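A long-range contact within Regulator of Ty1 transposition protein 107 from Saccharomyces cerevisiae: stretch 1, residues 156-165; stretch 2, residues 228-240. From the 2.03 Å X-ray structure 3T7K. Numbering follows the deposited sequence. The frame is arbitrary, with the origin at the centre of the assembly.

Stretch 1 156-165: TIGSVLKAHG
Stretch 2 (228-240) EWNWCVESIFHLN

Two stretches of one chain, each mainly helical and at least 68 residues apart in sequence where they touch, pack by van der Waals and CH-pi contacts; each stretch contributes an aromatic ring and the other lays an isoleucine over it. No hydrogen bond crosses between the stretches, and 356 Å² is buried, both sides summed. Helix 156-163, which begins earlier in the chain, and helix 229-237 run in the same general direction, with a crossing angle of 37° and axes 11.6 Å apart at closest approach. The register is set by three CA-CA pairs: Ile157 with Trp229 at 8.6 Å, Leu161 with Cys232 at 8.0 Å and His164 with Ile236 at 7.9 Å.

At the N-terminal end, the CA-to-CB bond of Trp229 (chi1 168°, t; chi2 -120°) points toward stretch 1, and the side chain lies against one helical face. Ile157 (m, t) lies over one face of the six-membered ring: CG1 sits 4.1 Å from the centroid of that ring of Trp229, 7° off the ring normal, while Ile157 CG2 reaches Trp229 CZ3 at 3.4 Å. Two further branched side chains meet the ring edge, Val160 (t) through CG1 to Trp229 CH2 at 4.0 Å and Leu161 (m, t) through CD2 to Trp229 CZ3 at 3.6 Å. The CA-to-CB bond of Leu161 points sideways, but its end comes nearer, and CD2 also lies 4.0 Å from CB of Cys232. Cys232 (m), with CA-to-CB pointing toward stretch 1, is a small buried residue facing Leu161.

Val160 links the two ends of the contact, its CG1 standing 3.9 Å from CD1 of Ile236. There the arrangement is reversed: Ile236 (m, t) from stretch 2 covers the imidazole of His164 (chi1 -80°, m; chi2 -84°), its CG1 4.0 Å from the ring centroid and 7° off the normal. Ile236 CG2 approaches His164 NE2 to 3.4 Å; that nitrogen is hydrogen-bonded elsewhere in the structure, so its polar atom is satisfied although the residue is buried. Leu239 (m, t) adds CD2 at 4.1 Å from CE1 of His164.

The backbone turns away just beyond these residues. His164 (phi/psi -111/25) leads into Gly165 (104/-1), where a CB would be jammed against the preceding carbonyl O, so glycine suits the turn. In stretch 2 a Schellman motif ends the helix, with Leu239 at 41/39, Leu239 N bonded to Ile236 O at 2.9 Å and Asn240 N to Ser235 O at 3.0 Å. Ser235 OG donates to Trp231 O at 2.7 Å, satisfying its buried hydroxyl within its own helix.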

# COMPACT_ATOMS: atom_id res chain seq x y z
N THR C 156 22.74 -1.07 11.12
CA THR C 156 21.62 -1.90 11.53
C THR C 156 20.68 -1.12 12.42
O THR C 156 19.48 -0.96 12.11
CB THR C 156 22.12 -3.10 12.35
OG1 THR C 156 22.81 -4.00 11.49
CG2 THR C 156 20.94 -3.83 13.00
N ILE C 157 21.22 -0.64 13.53
CA ILE C 157 20.46 0.15 14.47
C ILE C 157 19.81 1.31 13.73
O ILE C 157 18.67 1.66 13.98
CB ILE C 157 21.34 0.65 15.61
CG1 ILE C 157 21.61 -0.52 16.56
CG2 ILE C 157 20.67 1.80 16.35
CD1 ILE C 157 22.72 -0.25 17.54
N GLY C 158 20.54 1.88 12.78
CA GLY C 158 19.99 2.95 11.96
C GLY C 158 18.79 2.49 11.16
O GLY C 158 17.79 3.20 11.05
N SER C 159 18.89 1.29 10.59
CA SER C 159 17.86 0.77 9.72
C SER C 159 16.59 0.48 10.52
O SER C 159 15.50 0.83 10.08
CB SER C 159 18.35 -0.50 9.01
OG SER C 159 17.40 -0.93 8.05
N VAL C 160 16.75 -0.11 11.70
CA VAL C 160 15.64 -0.34 12.63
C VAL C 160 14.92 0.97 13.02
O VAL C 160 13.69 1.07 12.96
CB VAL C 160 16.12 -1.04 13.90
CG1 VAL C 160 15.06 -0.98 14.97
CG2 VAL C 160 16.52 -2.49 13.60
N LEU C 161 15.71 1.97 13.40
CA LEU C 161 15.13 3.24 13.84
C LEU C 161 14.41 3.96 12.71
O LEU C 161 13.40 4.63 12.93
CB LEU C 161 16.23 4.16 14.40
CG LEU C 161 16.91 3.74 15.71
CD1 LEU C 161 18.04 4.71 16.11
CD2 LEU C 161 15.89 3.63 16.82
N LYS C 162 14.93 3.86 11.51
CA LYS C 162 14.29 4.53 10.39
C LYS C 162 13.01 3.76 10.04
O LYS C 162 12.01 4.36 9.62
CB LYS C 162 15.23 4.62 9.19
CG LYS C 162 16.31 5.68 9.36
CD LYS C 162 17.29 5.69 8.19
CE LYS C 162 18.33 4.58 8.32
NZ LYS C 162 19.33 4.62 7.21
N ALA C 163 13.03 2.45 10.24
CA ALA C 163 11.82 1.66 9.98
C ALA C 163 10.71 2.14 10.90
O ALA C 163 9.54 1.97 10.61
CB ALA C 163 12.06 0.16 10.17
N HIS C 164 11.10 2.78 12.01
CA HIS C 164 10.12 3.16 13.02
C HIS C 164 9.89 4.67 13.10
O HIS C 164 9.49 5.20 14.14
CB HIS C 164 10.48 2.57 14.40
CG HIS C 164 10.10 1.13 14.57
ND1 HIS C 164 8.83 0.73 14.95
CD2 HIS C 164 10.82 -0.01 14.43
CE1 HIS C 164 8.78 -0.58 15.02
NE2 HIS C 164 9.98 -1.06 14.72
N GLY C 165 10.16 5.36 12.00
CA GLY C 165 9.73 6.73 11.85
C GLY C 165 10.80 7.80 12.02
O GLY C 165 10.51 8.98 11.91
N GLU C 228 19.82 5.51 26.24
CA GLU C 228 20.51 4.31 25.79
C GLU C 228 19.69 3.63 24.68
O GLU C 228 18.50 3.90 24.51
CB GLU C 228 20.71 3.34 26.95
CG GLU C 228 21.40 3.96 28.17
CD GLU C 228 21.68 2.97 29.29
OE1 GLU C 228 20.89 2.93 30.26
OE2 GLU C 228 22.70 2.25 29.20
N TRP C 229 20.34 2.75 23.92
CA TRP C 229 19.67 1.99 22.87
C TRP C 229 18.45 1.28 23.45
O TRP C 229 17.38 1.28 22.85
CB TRP C 229 20.65 0.99 22.24
CG TRP C 229 20.00 -0.05 21.34
CD1 TRP C 229 20.04 -1.40 21.50
CD2 TRP C 229 19.21 0.19 20.16
NE1 TRP C 229 19.34 -2.02 20.50
CE2 TRP C 229 18.82 -1.07 19.66
CE3 TRP C 229 18.80 1.34 19.49
CZ2 TRP C 229 18.03 -1.21 18.51
CZ3 TRP C 229 18.01 1.20 18.35
CH2 TRP C 229 17.64 -0.07 17.87
N ASN C 230 18.61 0.71 24.64
CA ASN C 230 17.52 -0.03 25.27
C ASN C 230 16.24 0.79 25.41
O ASN C 230 15.16 0.24 25.54
CB ASN C 230 17.95 -0.52 26.65
CG ASN C 230 17.81 -2.01 26.81
OD1 ASN C 230 16.71 -2.52 26.97
ND2 ASN C 230 18.94 -2.71 26.76
N TRP C 231 16.37 2.11 25.41
CA TRP C 231 15.21 3.00 25.53
C TRP C 231 14.39 2.90 24.25
O TRP C 231 13.14 2.96 24.28
CB TRP C 231 15.68 4.45 25.76
CG TRP C 231 14.62 5.50 25.94
CD1 TRP C 231 14.06 5.92 27.13
CD2 TRP C 231 14.00 6.30 24.92
NE1 TRP C 231 13.15 6.92 26.90
CE2 TRP C 231 13.10 7.17 25.55
CE3 TRP C 231 14.14 6.36 23.53
CZ2 TRP C 231 12.33 8.08 24.84
CZ3 TRP C 231 13.37 7.27 22.82
CH2 TRP C 231 12.48 8.11 23.48
N CYS C 232 15.09 2.77 23.13
CA CYS C 232 14.45 2.64 21.82
C CYS C 232 13.82 1.27 21.66
O CYS C 232 12.77 1.14 21.05
CB CYS C 232 15.46 2.83 20.70
SG CYS C 232 16.27 4.44 20.73
N VAL C 233 14.48 0.26 22.21
CA VAL C 233 14.01 -1.11 22.11
C VAL C 233 12.73 -1.30 22.91
O VAL C 233 11.80 -1.93 22.43
CB VAL C 233 15.06 -2.12 22.58
CG1 VAL C 233 14.45 -3.53 22.70
CG2 VAL C 233 16.23 -2.14 21.62
N GLU C 234 12.69 -0.74 24.11
CA GLU C 234 11.48 -0.81 24.92
C GLU C 234 10.33 -0.06 24.26
O GLU C 234 9.20 -0.53 24.29
CB GLU C 234 11.70 -0.28 26.34
CG GLU C 234 12.53 -1.21 27.21
OE1 GLU C 234 10.82 -2.82 27.62
OE2 GLU C 234 12.75 -3.54 26.84
N SER C 235 10.61 1.12 23.69
CA SER C 235 9.58 1.87 22.99
C SER C 235 9.00 1.05 21.83
O SER C 235 7.80 1.06 21.60
CB SER C 235 10.12 3.19 22.46
OG SER C 235 10.71 3.96 23.49
N ILE C 236 9.86 0.34 21.11
CA ILE C 236 9.41 -0.44 19.96
C ILE C 236 8.55 -1.61 20.41
O ILE C 236 7.48 -1.83 19.87
CB ILE C 236 10.59 -0.90 19.10
CG1 ILE C 236 11.24 0.31 18.43
CG2 ILE C 236 10.12 -1.89 18.03
CD1 ILE C 236 12.63 0.04 17.91
N PHE C 237 9.00 -2.34 21.43
CA PHE C 237 8.23 -3.46 21.98
C PHE C 237 6.87 -3.04 22.50
O PHE C 237 5.94 -3.84 22.50
CB PHE C 237 8.98 -4.15 23.12
CG PHE C 237 10.13 -4.97 22.66
CD1 PHE C 237 10.21 -5.38 21.35
CD2 PHE C 237 11.13 -5.33 23.54
CE1 PHE C 237 11.27 -6.15 20.91
CE2 PHE C 237 12.19 -6.09 23.12
CZ PHE C 237 12.26 -6.50 21.80
N HIS C 238 6.76 -1.80 22.96
CA HIS C 238 5.50 -1.27 23.45
C HIS C 238 4.79 -0.45 22.38
O HIS C 238 3.69 0.05 22.61
CB HIS C 238 5.74 -0.37 24.67
CG HIS C 238 6.17 -1.11 25.90
ND1 HIS C 238 7.06 -0.59 26.81
CD2 HIS C 238 5.83 -2.34 26.37
CE1 HIS C 238 7.25 -1.46 27.79
NE2 HIS C 238 6.51 -2.53 27.54
N LEU C 239 5.43 -0.28 21.23
CA LEU C 239 4.97 0.68 20.22
C LEU C 239 4.49 1.99 20.86
O LEU C 239 3.51 2.60 20.42
CB LEU C 239 3.88 0.07 19.33
CG LEU C 239 4.47 -0.95 18.35
CD1 LEU C 239 3.41 -1.43 17.35
CD2 LEU C 239 5.63 -0.32 17.63
N ASN C 240 5.20 2.43 21.89
CA ASN C 240 4.90 3.70 22.52
C ASN C 240 6.15 4.28 23.18
O ASN C 240 6.88 3.57 23.87
CB ASN C 240 3.82 3.52 23.58
CG ASN C 240 3.46 4.81 24.28
OD1 ASN C 240 3.03 5.77 23.63
ND2 ASN C 240 3.62 4.84 25.60